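Local coordinates for dual specificity protein phosphatase 18 (Homo sapiens, PDB 2ESB) that removes phosphate from phosphotyrosine and, with lower preference, phosphothreonine in MAP kinase peptides, acting as a dual-specificity protein phosphatase, at residues A[48-53]-A[98-103]; A[86-91]-A[120-125]; A[114-119]-A[132-137]. All coordinates share one frame; numbering follows the deposited sequence.

Contact 1: residues A[48-53]-A[98-103]; sequences MVINVS and GRTLLH
Strands 48-51 and 100-103 are neighbouring parallel strands in the central sheet of the dual-specificity phosphatase fold, and the second runs straight into the HCxxGxxR signature loop, whose cysteine, Cys104, is the predicted phosphocysteine nucleophile. Their side chains pair in register and alternate between the two faces of the sheet. On one face Met48 lies beside Thr100 and Ile50 beside Leu102, each pair pointing the same way. The CD2 methyl of Leu102 reaches across to Ile50 CB at 3.7 Å. That same methyl also packs against Val52 CG2 at 3.8 Å, past the end of the strand. Ile50 CD1 crosses obliquely to Thr100 CG2, 3.8 Å away, on the face where Met48, Ile50 and Thr100 touch helix 83-95.

The opposite face carries Val49, Leu101, Asn51 and His103. His103 holds CG in the crowded position between its backbone N and carbonyl carbon (chi1 80°), which lays the imidazole across the neighbouring strand. Asn51 CA sits over one face of the ring, toward its rim, while Val49 CG1 meets the ring edge in plane, 3.6 Å from His103 CD2. The Asn51 amide crosses the imidazole obliquely, the planes 36° apart, and donates through ND2 to Val56 O and Asn58 OD1; Asn58 ND2 in turn hydrogen-bonds His103 NE2. Asn58 is thus a shared partner, linking the polar end of Asn51 to that of His103, the residue just before the signature cysteine.

Between the two faces runs a ladder of five backbone hydrogen bonds. The straightest, Ile50 N to Leu101 O, measures 2.8 Å with an N-H...O angle of 177°, and the last is the 2.7 Å bond from Val52 N to His103 O.

Contact 2: residues A[86-91]-A[120-125]; sequences IADHIH and MKYHAM
His91 sets its CG anti to the backbone N (chi1 178°), which swings the imidazole out from helix 83-95, whereas Tyr122 keeps CG beside its own backbone N and sends the phenol across from the last turn of helix 110-122. The two rings meet as an offset stack, centroids 4.2 Å apart and planes only 11° from parallel. Their overlap is partial: Tyr122 CE2 lies above the imidazole toward its rim, 3.3 Å from His91 CG, while His91 CB takes the place over the centre of the phenol, a CH-pi contact.

One turn earlier, Asp88 holds CG beside its backbone N, so that OD1 lies in plane at the edge of the Tyr122 ring. The carboxylate stands almost perpendicular to that ring, at 85°, and Tyr122 OH donates to OD1 from above the carboxylate plane at 2.5 Å. A second donor grips the same oxygen, since the fully extended Lys121 places NZ on the syn lone pair of Asp88 OD1 at 2.9 Å. Lys121 NZ also forms a salt bridge with Asp84, so the ammonium spans two acids a helical turn apart. Ala87 CB packs beside the ring, 4.0 Å from Tyr122 CE1.

Polar and aromatic groups thus join, near the surface, two helices that cover the same side of the phosphatase sheet in this alpha/beta fold.

Contact 3: residues A[114-119]-A[132-137]; sequences LCLAYL and TWTKSC
The indole of Trp133 has the sulfur of Cys137, one turn further along its own helix, over one face and toward the rim, 3.4 Å above the plane. From the other helix Leu119 CD1 approaches the five-membered ring obliquely, 4.0 Å from Trp133 CD1, the two side chains crossing at about a right angle. Trp133 NE1 is hydrogen-bonded to Ile23 O, which ties the indole to strand 21-24 at the border of the sheet. This is helix-on-helix packing in the alpha-helical layer of the dual-specificity phosphatase fold: helix 110-122, which leads away from the signature loop, packs against helix 127-137, and the axes of segments 114-119 and 132-137 cross at 132°, 10.5 Å apart at their closest.

At so wide a spacing the contact rests on a few side-chain tips. Thr134 is the main one, falling among Cys115, Leu116 and Leu119. Leu116 stretches in with CD2, 3.5 Å from Thr134 OG1, whereas Cys115, its SG anti to the backbone N, brings the sulfur to 3.8 Å from the same hydroxyl. The closest approach belongs to Leu119, whose CD1 lies 3.2 Å from Thr134 OG1, a snug fit of methyl against oxygen.

A hydroxyl in such apolar company needs a partner, and the helix itself supplies one. With chi1 at -58°, Thr134 OG1 is anti to its carbonyl carbon and donates to Ala130 O in the preceding turn. Ser136 uses the same device on the exposed side, its OG donating to Thr132 O at 2.8 Å from above the carbonyl plane.

How the contacts relate
Contacts 1 and 3 are buried, whereas contact 2 lies at the surface, and the chemistry follows. In contact 1 backbone bonds fix the strand register and side chains fill both faces; contact 3 depends on methyl, sulfur and hydroxyl tips; contact 2 adds charge and stacked rings. Contacts 2 and 3 share helix 110-122, which meets helix 83-95 through its own C-terminal end and helix 127-137 through its own middle. The two also touch directly: the Tyr118 ring, in segment 114-119, packs on Ile90 CG2 of segment 86-91. Contact 1 meets both: Ile50 and Met48 pack on Ile86 and His89, while Leu102 CD1 reaches Ile90 on one helix and Cys115 on the other, seating both helices on the sheet.

Contact 1: residues A[48-53]-A[98-103]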
# COMPACT_ATOMS: atom_id res chain seq x y z
N MET A 48 -9.46 11.04 -1.26
CA MET A 48 -8.59 10.83 -0.11
C MET A 48 -7.18 10.47 -0.58
O MET A 48 -7.01 9.57 -1.40
CB MET A 48 -9.14 9.69 0.75
CG MET A 48 -8.33 9.43 2.03
SD MET A 48 -8.58 10.74 3.26
CE MET A 48 -6.95 10.85 3.99
N VAL A 49 -6.19 11.17 -0.05
CA VAL A 49 -4.80 10.91 -0.39
C VAL A 49 -4.03 10.53 0.88
O VAL A 49 -3.99 11.30 1.85
CB VAL A 49 -4.12 12.15 -1.03
CG1 VAL A 49 -2.63 11.87 -1.23
CG2 VAL A 49 -4.78 12.47 -2.38
N ILE A 50 -3.44 9.35 0.88
CA ILE A 50 -2.68 8.86 2.02
C ILE A 50 -1.22 8.77 1.61
O ILE A 50 -0.82 7.91 0.83
CB ILE A 50 -3.17 7.48 2.49
CG1 ILE A 50 -4.67 7.56 2.85
CG2 ILE A 50 -2.37 7.05 3.71
CD1 ILE A 50 -5.26 6.25 3.41
N ASN A 51 -0.42 9.68 2.16
CA ASN A 51 1.00 9.78 1.87
C ASN A 51 1.76 8.93 2.87
O ASN A 51 1.89 9.28 4.05
CB ASN A 51 1.38 11.28 1.96
CG ASN A 51 2.86 11.55 1.78
OD1 ASN A 51 3.70 10.65 1.79
ND2 ASN A 51 3.19 12.82 1.63
N VAL A 52 2.27 7.79 2.40
CA VAL A 52 3.01 6.89 3.27
C VAL A 52 4.51 7.17 3.16
O VAL A 52 5.26 6.38 2.60
CB VAL A 52 2.71 5.41 2.91
CG1 VAL A 52 3.14 4.50 4.04
CG2 VAL A 52 1.22 5.22 2.62
N SER A 53 4.93 8.30 3.69
CA SER A 53 6.35 8.66 3.65
C SER A 53 6.64 9.76 4.65
O SER A 53 5.74 10.46 5.11
CB SER A 53 6.73 9.20 2.27
OG SER A 53 6.35 10.56 2.18
N GLY A 98 -16.23 7.40 -1.81
CA GLY A 98 -15.07 8.17 -2.22
C GLY A 98 -14.05 7.20 -2.76
O GLY A 98 -14.33 6.01 -2.87
N ARG A 99 -12.86 7.70 -3.10
CA ARG A 99 -11.78 6.87 -3.62
C ARG A 99 -10.47 7.30 -2.97
O ARG A 99 -10.22 8.50 -2.78
CB ARG A 99 -11.68 6.99 -5.14
CG ARG A 99 -12.93 6.52 -5.86
CD ARG A 99 -12.71 6.44 -7.37
NE ARG A 99 -13.99 6.29 -8.06
CZ ARG A 99 -14.12 6.00 -9.35
NH1 ARG A 99 -13.04 5.83 -10.11
NH2 ARG A 99 -15.33 5.90 -9.88
N THR A 100 -9.63 6.33 -2.66
CA THR A 100 -8.37 6.62 -2.00
C THR A 100 -7.13 6.36 -2.85
O THR A 100 -7.06 5.36 -3.57
CB THR A 100 -8.24 5.75 -0.72
OG1 THR A 100 -9.37 5.99 0.14
CG2 THR A 100 -6.96 6.07 0.03
N LEU A 101 -6.17 7.28 -2.77
CA LEU A 101 -4.88 7.13 -3.43
C LEU A 101 -3.86 6.93 -2.32
O LEU A 101 -3.70 7.79 -1.43
CB LEU A 101 -4.46 8.36 -4.25
CG LEU A 101 -2.98 8.36 -4.69
CD1 LEU A 101 -2.71 7.20 -5.69
CD2 LEU A 101 -2.61 9.69 -5.34
N LEU A 102 -3.18 5.79 -2.36
CA LEU A 102 -2.11 5.51 -1.42
C LEU A 102 -0.85 5.80 -2.24
O LEU A 102 -0.74 5.29 -3.35
CB LEU A 102 -2.06 4.03 -1.06
CG LEU A 102 -2.83 3.48 0.13
CD1 LEU A 102 -2.72 1.95 0.12
CD2 LEU A 102 -2.25 4.08 1.42
N HIS A 103 0.08 6.60 -1.72
CA HIS A 103 1.32 6.86 -2.44
C HIS A 103 2.48 7.02 -1.46
O HIS A 103 2.29 7.24 -0.26
CB HIS A 103 1.22 8.12 -3.31
CG HIS A 103 1.39 9.40 -2.55
ND1 HIS A 103 2.63 9.97 -2.33
CD2 HIS A 103 0.49 10.23 -1.97
CE1 HIS A 103 2.48 11.10 -1.66
NE2 HIS A 103 1.19 11.28 -1.43

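Contact 2: residues A[86-91]-A[120-125]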
# COMPACT_ATOMS: atom_id res chain seq x y z
N ILE A 86 -5.16 2.08 8.81
CA ILE A 86 -5.25 2.59 7.45
C ILE A 86 -6.19 1.73 6.60
O ILE A 86 -6.90 2.26 5.75
CB ILE A 86 -3.87 2.66 6.77
CG1 ILE A 86 -3.01 3.72 7.48
CG2 ILE A 86 -4.04 3.01 5.29
CD1 ILE A 86 -3.59 5.12 7.42
N ALA A 87 -6.20 0.41 6.82
CA ALA A 87 -7.11 -0.46 6.08
C ALA A 87 -8.56 -0.04 6.35
O ALA A 87 -9.39 0.05 5.44
CB ALA A 87 -6.91 -1.92 6.50
N ASP A 88 -8.86 0.22 7.61
CA ASP A 88 -10.22 0.64 7.98
C ASP A 88 -10.54 2.01 7.37
O ASP A 88 -11.68 2.29 7.00
CB ASP A 88 -10.37 0.71 9.50
CG ASP A 88 -10.20 -0.65 10.17
OD1 ASP A 88 -10.31 -1.70 9.50
OD2 ASP A 88 -9.96 -0.66 11.39
N HIS A 89 -9.52 2.86 7.24
CA HIS A 89 -9.72 4.20 6.68
C HIS A 89 -10.09 4.06 5.20
O HIS A 89 -11.02 4.68 4.72
CB HIS A 89 -8.44 5.03 6.84
CG HIS A 89 -8.62 6.50 6.60
ND1 HIS A 89 -9.07 7.02 5.41
CD2 HIS A 89 -8.34 7.56 7.39
CE1 HIS A 89 -9.05 8.34 5.46
NE2 HIS A 89 -8.61 8.70 6.66
N ILE A 90 -9.35 3.23 4.47
CA ILE A 90 -9.63 3.01 3.05
C ILE A 90 -11.06 2.49 2.88
O ILE A 90 -11.80 2.94 2.01
CB ILE A 90 -8.62 2.01 2.46
CG1 ILE A 90 -7.21 2.62 2.51
CG2 ILE A 90 -9.01 1.64 1.03
CD1 ILE A 90 -6.10 1.61 2.25
N HIS A 91 -11.43 1.55 3.73
CA HIS A 91 -12.77 0.98 3.69
C HIS A 91 -13.84 2.03 3.95
O HIS A 91 -14.85 2.08 3.25
CB HIS A 91 -12.89 -0.15 4.72
CG HIS A 91 -14.25 -0.76 4.77
ND1 HIS A 91 -14.79 -1.45 3.70
CD2 HIS A 91 -15.19 -0.76 5.74
CE1 HIS A 91 -16.02 -1.84 4.01
NE2 HIS A 91 -16.28 -1.44 5.24
N MET A 120 -5.90 -7.99 2.17
CA MET A 120 -6.10 -9.17 3.00
C MET A 120 -7.26 -8.98 3.96
O MET A 120 -8.09 -9.87 4.14
CB MET A 120 -4.84 -9.50 3.82
CG MET A 120 -3.65 -9.99 3.01
SD MET A 120 -2.38 -10.72 4.09
CE MET A 120 -1.75 -9.23 4.90
N LYS A 121 -7.33 -7.80 4.57
CA LYS A 121 -8.38 -7.55 5.53
C LYS A 121 -9.76 -7.35 4.94
O LYS A 121 -10.74 -7.87 5.47
CB LYS A 121 -8.03 -6.35 6.42
CG LYS A 121 -9.04 -6.15 7.54
CD LYS A 121 -8.68 -5.02 8.50
CE LYS A 121 -9.70 -4.96 9.67
NZ LYS A 121 -9.27 -4.04 10.79
N TYR A 122 -9.86 -6.62 3.83
CA TYR A 122 -11.17 -6.35 3.27
C TYR A 122 -11.61 -7.06 1.99
O TYR A 122 -12.76 -6.95 1.59
CB TYR A 122 -11.34 -4.84 3.08
CG TYR A 122 -11.61 -4.13 4.38
CD1 TYR A 122 -10.58 -3.53 5.09
CD2 TYR A 122 -12.89 -4.14 4.94
CE1 TYR A 122 -10.81 -2.94 6.33
CE2 TYR A 122 -13.13 -3.56 6.18
CZ TYR A 122 -12.08 -2.96 6.87
OH TYR A 122 -12.29 -2.41 8.11
N HIS A 123 -10.69 -7.77 1.34
CA HIS A 123 -11.06 -8.50 0.13
C HIS A 123 -10.82 -10.01 0.30
O HIS A 123 -10.76 -10.76 -0.67
CB HIS A 123 -10.27 -7.95 -1.06
CG HIS A 123 -10.79 -6.63 -1.56
ND1 HIS A 123 -11.75 -6.53 -2.54
CD2 HIS A 123 -10.54 -5.37 -1.15
CE1 HIS A 123 -12.07 -5.26 -2.71
NE2 HIS A 123 -11.35 -4.54 -1.88
N ALA A 124 -10.69 -10.42 1.56
CA ALA A 124 -10.48 -11.82 1.92
C ALA A 124 -9.46 -12.51 1.02
O ALA A 124 -9.71 -13.59 0.48
CB ALA A 124 -11.82 -12.55 1.88
N MET A 125 -8.30 -11.88 0.85
CA MET A 125 -7.25 -12.45 0.02
C MET A 125 -6.05 -12.89 0.84
O MET A 125 -5.70 -12.25 1.83
CB MET A 125 -6.79 -11.44 -1.03
CG MET A 125 -7.84 -11.13 -2.10
SD MET A 125 -7.35 -9.77 -3.19
CE MET A 125 -6.56 -10.64 -4.49

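Contact 3: residues A[114-119]-A[132-137]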
# COMPACT_ATOMS: atom_id res chain seq x y z
N LEU A 114 0.98 -1.22 2.50
CA LEU A 114 -0.31 -0.90 3.12
C LEU A 114 -1.45 -1.43 2.25
O LEU A 114 -2.49 -1.87 2.76
CB LEU A 114 -0.47 0.60 3.34
CG LEU A 114 0.42 1.17 4.45
CD1 LEU A 114 -0.04 2.56 4.82
CD2 LEU A 114 0.35 0.29 5.69
N CYS A 115 -1.25 -1.39 0.93
CA CYS A 115 -2.25 -1.90 0.01
C CYS A 115 -2.45 -3.40 0.24
O CYS A 115 -3.58 -3.88 0.30
CB CYS A 115 -1.83 -1.64 -1.43
SG CYS A 115 -2.96 -2.39 -2.66
N LEU A 116 -1.35 -4.15 0.38
CA LEU A 116 -1.44 -5.59 0.62
C LEU A 116 -2.20 -5.88 1.91
O LEU A 116 -3.04 -6.78 1.95
CB LEU A 116 -0.05 -6.23 0.68
CG LEU A 116 0.82 -6.12 -0.57
CD1 LEU A 116 2.13 -6.86 -0.36
CD2 LEU A 116 0.07 -6.69 -1.78
N ALA A 117 -1.93 -5.10 2.95
CA ALA A 117 -2.60 -5.31 4.22
C ALA A 117 -4.10 -5.07 4.05
O ALA A 117 -4.93 -5.84 4.56
CB ALA A 117 -2.04 -4.35 5.30
N TYR A 118 -4.44 -4.02 3.33
CA TYR A 118 -5.85 -3.70 3.10
C TYR A 118 -6.57 -4.82 2.35
O TYR A 118 -7.67 -5.24 2.74
CB TYR A 118 -5.98 -2.39 2.32
CG TYR A 118 -7.35 -2.16 1.74
CD1 TYR A 118 -8.43 -1.79 2.56
CD2 TYR A 118 -7.60 -2.39 0.40
CE1 TYR A 118 -9.71 -1.65 2.03
CE2 TYR A 118 -8.87 -2.26 -0.14
CZ TYR A 118 -9.92 -1.90 0.68
OH TYR A 118 -11.18 -1.82 0.14
N LEU A 119 -5.96 -5.31 1.27
CA LEU A 119 -6.57 -6.37 0.47
C LEU A 119 -6.83 -7.63 1.30
O LEU A 119 -7.87 -8.27 1.14
CB LEU A 119 -5.71 -6.72 -0.74
CG LEU A 119 -5.64 -5.65 -1.83
CD1 LEU A 119 -4.66 -6.07 -2.92
CD2 LEU A 119 -7.03 -5.45 -2.42
N THR A 132 -0.09 -11.10 -5.89
CA THR A 132 -0.24 -11.40 -7.31
C THR A 132 -1.13 -10.35 -7.97
O THR A 132 -0.83 -9.83 -9.05
CB THR A 132 -0.87 -12.79 -7.53
OG1 THR A 132 -0.09 -13.77 -6.85
CG2 THR A 132 -0.92 -13.13 -9.03
N TRP A 133 -2.24 -10.05 -7.31
CA TRP A 133 -3.19 -9.06 -7.81
C TRP A 133 -2.55 -7.67 -7.89
O TRP A 133 -2.62 -7.02 -8.93
CB TRP A 133 -4.43 -9.00 -6.90
CG TRP A 133 -5.41 -7.91 -7.29
CD1 TRP A 133 -5.42 -6.60 -6.84
CD2 TRP A 133 -6.44 -8.00 -8.28
NE1 TRP A 133 -6.40 -5.88 -7.50
CE2 TRP A 133 -7.04 -6.72 -8.39
CE3 TRP A 133 -6.91 -9.04 -9.09
CZ2 TRP A 133 -8.08 -6.45 -9.28
CZ3 TRP A 133 -7.96 -8.78 -9.98
CH2 TRP A 133 -8.53 -7.49 -10.06
N THR A 134 -1.93 -7.22 -6.81
CA THR A 134 -1.34 -5.89 -6.81
C THR A 134 -0.23 -5.76 -7.84
O THR A 134 -0.15 -4.75 -8.56
CB THR A 134 -0.83 -5.51 -5.39
OG1 THR A 134 -1.92 -5.57 -4.46
CG2 THR A 134 -0.27 -4.08 -5.38
N LYS A 135 0.61 -6.78 -7.92
CA LYS A 135 1.72 -6.80 -8.88
C LYS A 135 1.16 -6.72 -10.31
O LYS A 135 1.77 -6.10 -11.20
CB LYS A 135 2.54 -8.08 -8.68
CG LYS A 135 3.58 -8.37 -9.74
CD LYS A 135 4.91 -7.77 -9.40
CE LYS A 135 5.97 -8.28 -10.37
NZ LYS A 135 7.29 -7.70 -10.07
N SER A 136 0.02 -7.35 -10.55
CA SER A 136 -0.61 -7.31 -11.87
C SER A 136 -1.08 -5.88 -12.16
O SER A 136 -1.01 -5.42 -13.29
CB SER A 136 -1.82 -8.25 -11.94
OG SER A 136 -1.42 -9.60 -11.79
N CYS A 137 -1.55 -5.18 -11.13
CA CYS A 137 -2.01 -3.81 -11.33
C CYS A 137 -0.87 -2.82 -11.43
O CYS A 137 -0.95 -1.84 -12.16
CB CYS A 137 -2.91 -3.35 -10.18
SG CYS A 137 -4.40 -4.30 -9.94